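Local coordinates for nitroreductase-like family protein (Bacillus cereus, PDB 2I7H) that belongs to the nitroreductase-like flavoproteins and holds flavin mononucleotide in pockets built at the interface of its two subunits, at residues A[47-52]-A[110-115]; A[98-103]-A[156-161]; A[135-140]-A[162-167]. All blocks are in the same frame, centred on the assembly; numbering follows the deposited sequence.

How the contacts relate
Contacts 2 and 3 are successive portions of one antiparallel sheet: strand 157-167 pairs through 156-161 with strand 94-101 and through 162-167 with strand 132-137. Their centres lie about 15 Å apart, and they meet where Trp136 NE1 approaches Val160 O at 3.3 Å, a probable hydrogen bond. Contact 1 sets the loop before strand 53-58 against helix 106-129, its centre about 10 Å from that of contact 2; Met100 SE packs 3.5 Å from Tyr113 N. Contacts 1 and 3 do not touch within the chain, nearest atoms being about 6 Å apart, yet both serve flavin mononucleotide pockets: Glu111 OE2 of contact 1 bonds Ser138 OG of the second subunit.

Contact 1 (A[47-52]-A[110-115]); sequences KHREPW and DEDYAA
Arg49 reaches from the loop to helix 106-129 and meets two successive carboxylates, Glu111 and Asp112, with the edge of its guanidinium. Its chain bends at chi3 (-70°), which places NE, the atom that meets Asp112 OD1 at 2.8 Å on the syn lone pair. Asp112 crosses Arg49 at about a right angle, the two flat groups 60° apart, and OD1 takes both side-on nitrogens: Arg49 NH1 comes to Asp112 OD1 from above the carboxylate plane at 3.1 Å. Glu111 meets the edge with its carboxylate closer to coplanar, the planes 21° apart; its OE1 turns the anti lone pair to Arg49 NH1 at 2.9 Å. A water joins Arg49 NH2 to the same OE1. The other oxygen, Glu111 OE2, bonds Ser138 OG of the second subunit.

Next along the loop, Pro51 lies over the helix backbone, its CG 3.3 Å from Asp112 O and 3.8 Å from Ala115 CB. Trp52 CZ3 lies 4.0 Å from Ala115 CB, and the ring stacks with Phe119. The positive guanidinium, between two acidic side chains, probably offsets the repulsion between them, and the salt-bridge network probably steadies Glu111, which lines a flavin mononucleotide pocket at the subunit interface.

Contact 2 (A[98-103]-A[156-161]); sequences VYMNED and GQRIVG
Gly156 and Glu102 join the segments at one end of an antiparallel strand pair with a classic beta bulge, in the central sheet of the nitroreductase-like fold. Gly156 O accepts from Glu102 N at 2.8 Å. Gln157 follows, side by side with Asn101 in a non-hydrogen-bonded pair, their amide planes only 10° apart; NE2 donates to Asn101 OD1 at 3.3 Å, while OE1 is held by Thr154 N. The same NE2 lies near CE2 of Tyr99, whose ring is turned 73° from the amide.

Arg158 pairs with Met100 through two backbone hydrogen bonds, and its side chain leaves on the Met100 face. CG lies anti to the backbone N (chi1 171°), running alongside the selenomethionine, with CD 3.9 Å from Met100 CE. At its end the guanidinium grips Glu102 side-on, and each carboxylate oxygen has its own main donor: Arg158 NH2 lies 2.7 Å from Glu102 OE1, and Arg158 NE 2.9 Å from Glu102 OE2. Arg158 NH1 makes a salt bridge with Asp110 of the second subunit. Ile159, opposite Tyr99, turns its side chain to the other face, toward helix 145-150.

Val160 and Gly161 then both face Val98, which shifts the register by one. Val160 CG2 meets Met100 CG at 4.1 Å, the side chains crossing at about a right angle. Val160 N bonds Val98 O at 2.8 Å, and Gly161 N reaches that oxygen only weakly. In return, Val98 N donates almost straight to Gly161 O at 2.8 Å.

Contact 3 (A[135-140]-A[162-167]); sequences VWKSGG and ILHIGY. With FMN (flavin mononucleotide), chain G.
Ile162 O accepts the shortest backbone bond between these two antiparallel strands, from Lys137 N at 2.7 Å. Ile162 N answers with a bond to Lys137 O. Further along the ladder His164 N meets Val135 O at 2.8 Å.

Side chains alternate between the two faces of the pair. On one, Val135 CG2 packs 3.8 Å from His164 CB, the two side chains approaching obliquely. Lys137 crosses His164 at about a right angle, laying CE over a face of the imidazole with Lys137 CD 4.0 Å from His164 CD2. The lysine chain bends at chi2 (92°), placing CD between the ring and the flavin, and again at chi4, so that NZ turns to FMN O2 at 3.1 Å. Beyond the strand end, Ser138 N donates to FMN O4 at 3.0 Å and more weakly to FMN N5. These bonds hold the polar end of the isoalloxazine.

On the opposite face Leu163 CD2 reaches Trp136 CB at 4.2 Å. The indole has CG anti to the backbone N (chi1 180°) and receives the flavin methyl C7M over one face, 3.5 Å above its plane and offset toward the rim. The strand pair thus supplies one wall of the flavin mononucleotide pocket; Asn45 and His46 of the second subunit also bond the flavin mononucleotide. Trp136 and Leu163 pack on Met120 of helix 106-129, while strand 157-167 runs between strands 132-137 and 94-101, the former at the sheet's edge within this chain.

Contact 1 (A[47-52]-A[110-115])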
loop_
_atom_site.group_PDB
_atom_site.type_symbol
_atom_site.label_atom_id
_atom_site.label_comp_id
_atom_site.label_asym_id
_atom_site.label_seq_id
_atom_site.Cartn_x
_atom_site.Cartn_y
_atom_site.Cartn_z
ATOM N N LYS A 47 10.635 6.400 -9.054
ATOM C CA LYS A 47 12.016 6.821 -9.276
ATOM C C LYS A 47 13.046 6.053 -8.438
ATOM O O LYS A 47 14.196 6.470 -8.317
ATOM C CB LYS A 47 12.156 8.336 -9.094
ATOM C CG LYS A 47 11.348 9.158 -10.084
ATOM C CD LYS A 47 11.894 9.043 -11.506
ATOM C CE LYS A 47 11.313 10.120 -12.410
ATOM N NZ LYS A 47 12.193 10.375 -13.585
ATOM N N HIS A 48 12.620 4.922 -7.871
ATOM C CA HIS A 48 13.504 4.057 -7.067
ATOM C C HIS A 48 14.097 4.835 -5.876
ATOM O O HIS A 48 15.298 4.723 -5.552
ATOM C CB HIS A 48 14.588 3.412 -7.970
ATOM C CG HIS A 48 15.301 2.252 -7.346
ATOM N ND1 HIS A 48 14.710 1.016 -7.174
ATOM C CD2 HIS A 48 16.564 2.140 -6.854
ATOM C CE1 HIS A 48 15.578 0.197 -6.599
ATOM N NE2 HIS A 48 16.706 0.856 -6.391
ATOM N N ARG A 49 13.246 5.647 -5.246
ATOM C CA ARG A 49 13.649 6.437 -4.068
ATOM C C ARG A 49 13.702 5.583 -2.810
ATOM O O ARG A 49 14.311 5.997 -1.821
ATOM C CB ARG A 49 12.744 7.652 -3.836
ATOM C CG ARG A 49 12.912 8.747 -4.849
ATOM C CD ARG A 49 12.256 10.043 -4.383
ATOM N NE ARG A 49 10.798 9.957 -4.386
ATOM C CZ ARG A 49 10.012 10.282 -5.415
ATOM N NH1 ARG A 49 8.681 10.186 -5.295
ATOM N NH2 ARG A 49 10.557 10.715 -6.543
ATOM N N GLU A 50 13.065 4.407 -2.862
ATOM C CA GLU A 50 13.019 3.460 -1.740
ATOM C C GLU A 50 12.823 4.184 -0.388
ATOM O O GLU A 50 13.686 4.110 0.479
ATOM C CB GLU A 50 14.285 2.570 -1.716
ATOM C CG GLU A 50 14.418 1.637 -2.904
ATOM C CD GLU A 50 15.688 0.779 -2.831
ATOM O OE1 GLU A 50 16.813 1.303 -3.026
ATOM O OE2 GLU A 50 15.553 -0.426 -2.551
ATOM N N PRO A 51 11.691 4.886 -0.220
ATOM C CA PRO A 51 11.559 5.837 0.884
ATOM C C PRO A 51 11.512 5.216 2.286
ATOM O O PRO A 51 11.620 5.934 3.288
ATOM C CB PRO A 51 10.215 6.520 0.567
ATOM C CG PRO A 51 9.441 5.481 -0.162
ATOM C CD PRO A 51 10.460 4.857 -1.046
ATOM N N TRP A 52 11.337 3.909 2.361
ATOM C CA TRP A 52 11.024 3.260 3.640
ATOM C C TRP A 52 12.279 3.111 4.522
ATOM O O TRP A 52 13.379 2.890 4.015
ATOM C CB TRP A 52 10.365 1.897 3.385
ATOM C CG TRP A 52 11.053 1.134 2.294
ATOM C CD1 TRP A 52 12.294 0.495 2.371
ATOM C CD2 TRP A 52 10.599 0.950 0.936
ATOM N NE1 TRP A 52 12.601 -0.076 1.173
ATOM C CE2 TRP A 52 11.600 0.189 0.264
ATOM C CE3 TRP A 52 9.462 1.349 0.230
ATOM C CZ2 TRP A 52 11.489 -0.181 -1.082
ATOM C CZ3 TRP A 52 9.343 0.978 -1.133
ATOM C CH2 TRP A 52 10.366 0.220 -1.764
ATOM N N ASP A 110 3.559 12.183 -1.400
ATOM C CA ASP A 110 2.458 11.264 -1.617
ATOM C C ASP A 110 2.944 9.978 -2.257
ATOM O O ASP A 110 2.575 8.897 -1.824
ATOM C CB ASP A 110 1.367 11.915 -2.493
ATOM C CG ASP A 110 0.547 12.953 -1.737
ATOM O OD1 ASP A 110 0.731 13.135 -0.502
ATOM O OD2 ASP A 110 -0.238 13.631 -2.399
ATOM N N GLU A 111 3.744 10.098 -3.312
ATOM C CA GLU A 111 4.420 8.943 -3.923
ATOM C C GLU A 111 5.228 8.126 -2.909
ATOM O O GLU A 111 5.141 6.918 -2.874
ATOM C CB GLU A 111 5.348 9.398 -5.073
ATOM C CG GLU A 111 4.619 9.631 -6.361
ATOM C CD GLU A 111 5.431 10.407 -7.413
ATOM O OE1 GLU A 111 6.554 10.845 -7.165
ATOM O OE2 GLU A 111 4.897 10.629 -8.504
ATOM N N ASP A 112 6.021 8.790 -2.095
ATOM C CA ASP A 112 6.839 8.084 -1.121
ATOM C C ASP A 112 5.983 7.337 -0.107
ATOM O O ASP A 112 6.269 6.187 0.259
ATOM C CB ASP A 112 7.794 9.074 -0.456
ATOM C CG ASP A 112 8.895 9.508 -1.395
ATOM O OD1 ASP A 112 9.031 8.899 -2.484
ATOM O OD2 ASP A 112 9.644 10.417 -1.031
ATOM N N TYR A 113 4.937 8.010 0.341
ATOM C CA TYR A 113 3.985 7.449 1.274
ATOM C C TYR A 113 3.242 6.235 0.672
ATOM O O TYR A 113 3.120 5.180 1.316
ATOM C CB TYR A 113 3.022 8.563 1.702
ATOM C CG TYR A 113 2.071 8.199 2.778
ATOM C CD1 TYR A 113 2.472 8.150 4.108
ATOM C CD2 TYR A 113 0.756 7.885 2.478
ATOM C CE1 TYR A 113 1.573 7.800 5.120
ATOM C CE2 TYR A 113 -0.142 7.534 3.485
ATOM C CZ TYR A 113 0.267 7.489 4.765
ATOM O OH TYR A 113 -0.654 7.179 5.715
ATOM N N ALA A 114 2.781 6.377 -0.569
ATOM C CA ALA A 114 2.218 5.257 -1.328
ATOM C C ALA A 114 3.147 4.025 -1.331
ATOM O O ALA A 114 2.721 2.902 -0.986
ATOM C CB ALA A 114 1.894 5.705 -2.769
ATOM N N ALA A 115 4.404 4.252 -1.711
ATOM C CA ALA A 115 5.434 3.224 -1.738
ATOM C C ALA A 115 5.660 2.632 -0.363
ATOM O O ALA A 115 5.841 1.418 -0.219
ATOM C CB ALA A 115 6.765 3.806 -2.313
HETATM O O HOH W 1 8.766 11.793 -8.359
#

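Contact 2 (A[98-103]-A[156-161])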
loop_
_atom_site.group_PDB
_atom_site.type_symbol
_atom_site.label_atom_id
_atom_site.label_comp_id
_atom_site.label_asym_id
_atom_site.label_seq_id
_atom_site.Cartn_x
_atom_site.Cartn_y
_atom_site.Cartn_z
ATOM N N VAL A 98 7.827 2.009 11.067
ATOM C CA VAL A 98 8.145 2.245 9.650
ATOM C C VAL A 98 8.022 3.746 9.410
ATOM O O VAL A 98 6.969 4.349 9.684
ATOM C CB VAL A 98 7.189 1.500 8.694
ATOM C CG1 VAL A 98 7.518 1.843 7.245
ATOM C CG2 VAL A 98 7.208 -0.066 8.944
ATOM N N TYR A 99 9.096 4.350 8.925
ATOM C CA TYR A 99 9.115 5.773 8.743
ATOM C C TYR A 99 9.790 6.166 7.428
ATOM O O TYR A 99 10.417 5.333 6.755
ATOM C CB TYR A 99 9.735 6.491 9.974
ATOM C CG TYR A 99 11.186 6.260 10.128
ATOM C CD1 TYR A 99 11.668 5.126 10.808
ATOM C CD2 TYR A 99 12.101 7.145 9.575
ATOM C CE1 TYR A 99 13.016 4.902 10.936
ATOM C CE2 TYR A 99 13.464 6.933 9.700
ATOM C CZ TYR A 99 13.912 5.800 10.374
ATOM O OH TYR A 99 15.262 5.591 10.492
HETATM N N MSE A 100 9.625 7.437 7.063
HETATM C CA MSE A 100 10.212 8.002 5.846
HETATM C C MSE A 100 10.576 9.471 6.065
HETATM O O MSE A 100 10.003 10.139 6.934
HETATM C CB MSE A 100 9.241 7.890 4.650
HETATM C CG MSE A 100 7.929 8.650 4.873
HETATM SE SE MSE A 100 6.769 8.517 3.336
HETATM C CE MSE A 100 6.188 10.300 3.247
ATOM N N ASN A 101 11.515 9.964 5.262
ATOM C CA ASN A 101 11.773 11.400 5.232
ATOM C C ASN A 101 10.624 12.059 4.512
ATOM O O ASN A 101 10.228 11.598 3.445
ATOM C CB ASN A 101 13.109 11.703 4.565
ATOM C CG ASN A 101 14.267 11.173 5.361
ATOM O OD1 ASN A 101 14.433 11.512 6.525
ATOM N ND2 ASN A 101 15.068 10.306 4.747
ATOM N N GLU A 102 10.108 13.134 5.084
ATOM C CA GLU A 102 8.975 13.796 4.487
ATOM C C GLU A 102 9.447 14.789 3.447
ATOM O O GLU A 102 10.088 15.787 3.779
ATOM C CB GLU A 102 8.160 14.508 5.558
ATOM C CG GLU A 102 6.931 15.109 5.005
ATOM C CD GLU A 102 5.798 14.191 5.093
ATOM O OE1 GLU A 102 4.752 14.627 5.558
ATOM O OE2 GLU A 102 5.949 13.014 4.707
ATOM N N ASP A 103 9.126 14.520 2.194
ATOM C CA ASP A 103 9.476 15.430 1.104
ATOM C C ASP A 103 8.584 16.661 1.273
ATOM O O ASP A 103 7.413 16.519 1.539
ATOM C CB ASP A 103 9.316 14.755 -0.282
ATOM C CG ASP A 103 10.001 15.533 -1.412
ATOM O OD1 ASP A 103 9.579 16.673 -1.722
ATOM O OD2 ASP A 103 10.988 14.999 -2.010
ATOM N N GLY A 156 10.168 16.304 10.380
ATOM C CA GLY A 156 10.215 15.990 8.959
ATOM C C GLY A 156 10.610 14.546 8.633
ATOM O O GLY A 156 11.010 14.244 7.508
ATOM N N GLN A 157 10.503 13.666 9.625
ATOM C CA GLN A 157 10.442 12.235 9.373
ATOM C C GLN A 157 9.070 11.760 9.811
ATOM O O GLN A 157 8.660 12.008 10.942
ATOM C CB GLN A 157 11.543 11.479 10.103
ATOM C CG GLN A 157 12.914 11.797 9.553
ATOM C CD GLN A 157 14.006 11.087 10.302
ATOM O OE1 GLN A 157 14.126 11.213 11.517
ATOM N NE2 GLN A 157 14.812 10.330 9.583
ATOM N N ARG A 158 8.363 11.119 8.897
ATOM C CA ARG A 158 6.995 10.725 9.103
ATOM C C ARG A 158 6.913 9.248 9.450
ATOM O O ARG A 158 7.596 8.417 8.849
ATOM C CB ARG A 158 6.168 11.008 7.843
ATOM C CG ARG A 158 4.772 10.439 7.897
ATOM C CD ARG A 158 4.104 10.495 6.540
ATOM N NE ARG A 158 3.729 11.860 6.138
ATOM C CZ ARG A 158 2.511 12.391 6.292
ATOM N NH1 ARG A 158 1.558 11.664 6.859
ATOM N NH2 ARG A 158 2.261 13.652 5.900
ATOM N N ILE A 159 6.073 8.938 10.429
ATOM C CA ILE A 159 5.849 7.570 10.848
ATOM C C ILE A 159 4.612 7.093 10.131
ATOM O O ILE A 159 3.510 7.585 10.357
ATOM C CB ILE A 159 5.706 7.436 12.390
ATOM C CG1 ILE A 159 6.983 7.922 13.084
ATOM C CG2 ILE A 159 5.305 6.004 12.797
ATOM C CD1 ILE A 159 6.917 7.877 14.620
ATOM N N VAL A 160 4.816 6.146 9.234
ATOM C CA VAL A 160 3.723 5.565 8.462
ATOM C C VAL A 160 2.936 4.516 9.251
ATOM O O VAL A 160 1.723 4.414 9.096
ATOM C CB VAL A 160 4.229 5.008 7.127
ATOM C CG1 VAL A 160 3.080 4.563 6.289
ATOM C CG2 VAL A 160 5.037 6.117 6.415
ATOM N N GLY A 161 3.615 3.760 10.108
ATOM C CA GLY A 161 2.938 2.785 10.928
ATOM C C GLY A 161 3.867 2.140 11.918
ATOM O O GLY A 161 5.092 2.182 11.764
#

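Contact 3 (A[135-140]-A[162-167])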
loop_
_atom_site.group_PDB
_atom_site.type_symbol
_atom_site.label_atom_id
_atom_site.label_comp_id
_atom_site.label_asym_id
_atom_site.label_seq_id
_atom_site.Cartn_x
_atom_site.Cartn_y
_atom_site.Cartn_z
ATOM N N VAL A 135 -0.460 -6.395 13.406
ATOM C CA VAL A 135 -1.279 -5.206 13.205
ATOM C C VAL A 135 -0.428 -3.997 12.864
ATOM O O VAL A 135 0.631 -3.781 13.459
ATOM C CB VAL A 135 -2.072 -4.754 14.425
ATOM C CG1 VAL A 135 -3.540 -4.896 14.185
ATOM C CG2 VAL A 135 -1.570 -5.368 15.700
ATOM N N TRP A 136 -0.963 -3.210 11.935
ATOM C CA TRP A 136 -0.413 -1.961 11.450
ATOM C C TRP A 136 -1.076 -0.914 12.306
ATOM O O TRP A 136 -2.282 -0.699 12.208
ATOM C CB TRP A 136 -0.876 -1.781 10.015
ATOM C CG TRP A 136 -0.443 -0.563 9.287
ATOM C CD1 TRP A 136 -0.136 0.679 9.809
ATOM C CD2 TRP A 136 -0.358 -0.438 7.876
ATOM N NE1 TRP A 136 0.210 1.547 8.803
ATOM C CE2 TRP A 136 0.054 0.899 7.598
ATOM C CE3 TRP A 136 -0.549 -1.340 6.800
ATOM C CZ2 TRP A 136 0.256 1.359 6.293
ATOM C CZ3 TRP A 136 -0.318 -0.893 5.506
ATOM C CH2 TRP A 136 0.083 0.465 5.269
ATOM N N LYS A 137 -0.304 -0.260 13.154
ATOM C CA LYS A 137 -0.904 0.690 14.068
ATOM C C LYS A 137 -0.694 2.105 13.626
ATOM O O LYS A 137 0.374 2.465 13.122
ATOM C CB LYS A 137 -0.419 0.485 15.494
ATOM C CG LYS A 137 -1.513 0.027 16.425
ATOM C CD LYS A 137 -1.627 -1.448 16.554
ATOM C CE LYS A 137 -2.186 -1.782 17.932
ATOM N NZ LYS A 137 -3.649 -1.454 18.107
ATOM N N SER A 138 -1.755 2.892 13.728
ATOM C CA SER A 138 -1.642 4.331 13.647
ATOM C C SER A 138 -2.372 4.977 14.795
ATOM O O SER A 138 -2.546 4.383 15.863
ATOM C CB SER A 138 -2.187 4.901 12.346
ATOM O OG SER A 138 -2.301 6.314 12.481
ATOM N N GLY A 139 -2.798 6.210 14.568
ATOM C CA GLY A 139 -3.337 7.009 15.659
ATOM C C GLY A 139 -2.377 8.107 15.994
ATOM O O GLY A 139 -1.255 8.145 15.468
ATOM N N GLY A 140 -2.817 8.961 16.906
ATOM C CA GLY A 140 -2.110 10.153 17.305
ATOM C C GLY A 140 -0.713 10.000 17.852
ATOM O O GLY A 140 0.058 10.954 17.819
ATOM N N ILE A 162 3.276 1.578 12.973
ATOM C CA ILE A 162 4.003 0.685 13.860
ATOM C C ILE A 162 3.384 -0.676 13.683
ATOM O O ILE A 162 2.207 -0.862 13.931
ATOM C CB ILE A 162 3.995 1.132 15.343
ATOM C CG1 ILE A 162 4.503 2.578 15.443
ATOM C CG2 ILE A 162 4.824 0.114 16.220
ATOM C CD1 ILE A 162 4.760 3.102 16.855
ATOM N N LEU A 163 4.177 -1.625 13.210
ATOM C CA LEU A 163 3.692 -2.981 13.037
ATOM C C LEU A 163 3.994 -3.794 14.288
ATOM O O LEU A 163 5.129 -3.835 14.733
ATOM C CB LEU A 163 4.340 -3.640 11.820
ATOM C CG LEU A 163 4.064 -3.112 10.426
ATOM C CD1 LEU A 163 5.290 -3.436 9.619
ATOM C CD2 LEU A 163 2.807 -3.785 9.843
ATOM N N HIS A 164 2.958 -4.414 14.848
ATOM C CA HIS A 164 3.072 -5.292 16.019
ATOM C C HIS A 164 2.949 -6.722 15.526
ATOM O O HIS A 164 2.030 -7.046 14.801
ATOM C CB HIS A 164 2.006 -4.961 17.053
ATOM C CG HIS A 164 2.218 -3.627 17.709
ATOM N ND1 HIS A 164 2.514 -3.494 19.045
ATOM C CD2 HIS A 164 2.185 -2.367 17.205
ATOM C CE1 HIS A 164 2.633 -2.212 19.347
ATOM N NE2 HIS A 164 2.446 -1.509 18.245
ATOM N N ILE A 165 3.903 -7.559 15.892
ATOM C CA ILE A 165 4.134 -8.804 15.170
ATOM C C ILE A 165 4.382 -9.957 16.127
ATOM O O ILE A 165 5.073 -9.802 17.122
ATOM C CB ILE A 165 5.383 -8.689 14.255
ATOM C CG1 ILE A 165 5.296 -7.453 13.367
ATOM C CG2 ILE A 165 5.587 -9.965 13.420
ATOM C CD1 ILE A 165 6.656 -6.870 12.975
ATOM N N GLY A 166 3.831 -11.120 15.800
ATOM C CA GLY A 166 4.196 -12.359 16.482
ATOM C C GLY A 166 3.326 -13.509 16.032
ATOM O O GLY A 166 2.372 -13.319 15.265
ATOM N N TYR A 167 3.667 -14.706 16.489
ATOM C CA TYR A 167 2.862 -15.895 16.219
ATOM C C TYR A 167 1.581 -15.812 17.030
ATOM O O TYR A 167 1.522 -15.130 18.048
ATOM C CB TYR A 167 3.658 -17.185 16.525
ATOM C CG TYR A 167 4.844 -17.344 15.618
ATOM C CD1 TYR A 167 6.140 -17.058 16.068
ATOM C CD2 TYR A 167 4.673 -17.732 14.287
ATOM C CE1 TYR A 167 7.242 -17.178 15.203
ATOM C CE2 TYR A 167 5.752 -17.854 13.420
ATOM C CZ TYR A 167 7.027 -17.569 13.877
ATOM O OH TYR A 167 8.082 -17.697 13.011
HETATM N N1 FMN G . -5.743 -1.483 13.963
HETATM C C2 FMN G . -5.645 -1.119 15.304
HETATM O O2 FMN G . -6.055 -1.884 16.174
HETATM N N3 FMN G . -5.082 0.097 15.653
HETATM C C4 FMN G . -4.629 0.935 14.641
HETATM O O4 FMN G . -4.371 2.103 14.877
HETATM C C4A FMN G . -4.731 0.563 13.309
HETATM N N5 FMN G . -4.267 1.429 12.333
HETATM C C5A FMN G . -4.378 1.077 10.991
HETATM C C6 FMN G . -3.896 1.980 10.064
HETATM C C7 FMN G . -3.934 1.738 8.708
HETATM C C7M FMN G . -3.137 2.651 7.824
HETATM C C8 FMN G . -4.489 0.541 8.264
HETATM C C8M FMN G . -4.428 0.238 6.791
HETATM C C9 FMN G . -4.986 -0.395 9.208
HETATM C C9A FMN G . -4.945 -0.142 10.592
HETATM N N10 FMN G . -5.427 -1.031 11.600
HETATM C C10 FMN G . -5.295 -0.663 12.950
HETATM C "C1'" FMN G . -6.333 -2.207 11.288
HETATM C "C2'" FMN G . -7.803 -1.773 11.247
HETATM O "O2'" FMN G . -8.198 -1.329 12.514
HETATM C "C3'" FMN G . -8.862 -2.764 10.697
HETATM O "O3'" FMN G . -9.675 -3.378 11.678
HETATM C "C4'" FMN G . -8.337 -3.905 9.865
HETATM O "O4'" FMN G . -7.333 -3.483 8.977
HETATM C "C5'" FMN G . -9.509 -4.515 9.103
HETATM O "O5'" FMN G . -9.487 -5.889 9.440
HETATM P P FMN G . -8.285 -6.833 8.889
HETATM O O1P FMN G . -8.160 -8.044 9.794
HETATM O O2P FMN G . -8.705 -7.274 7.510
HETATM O O3P FMN G . -6.946 -6.113 8.772
#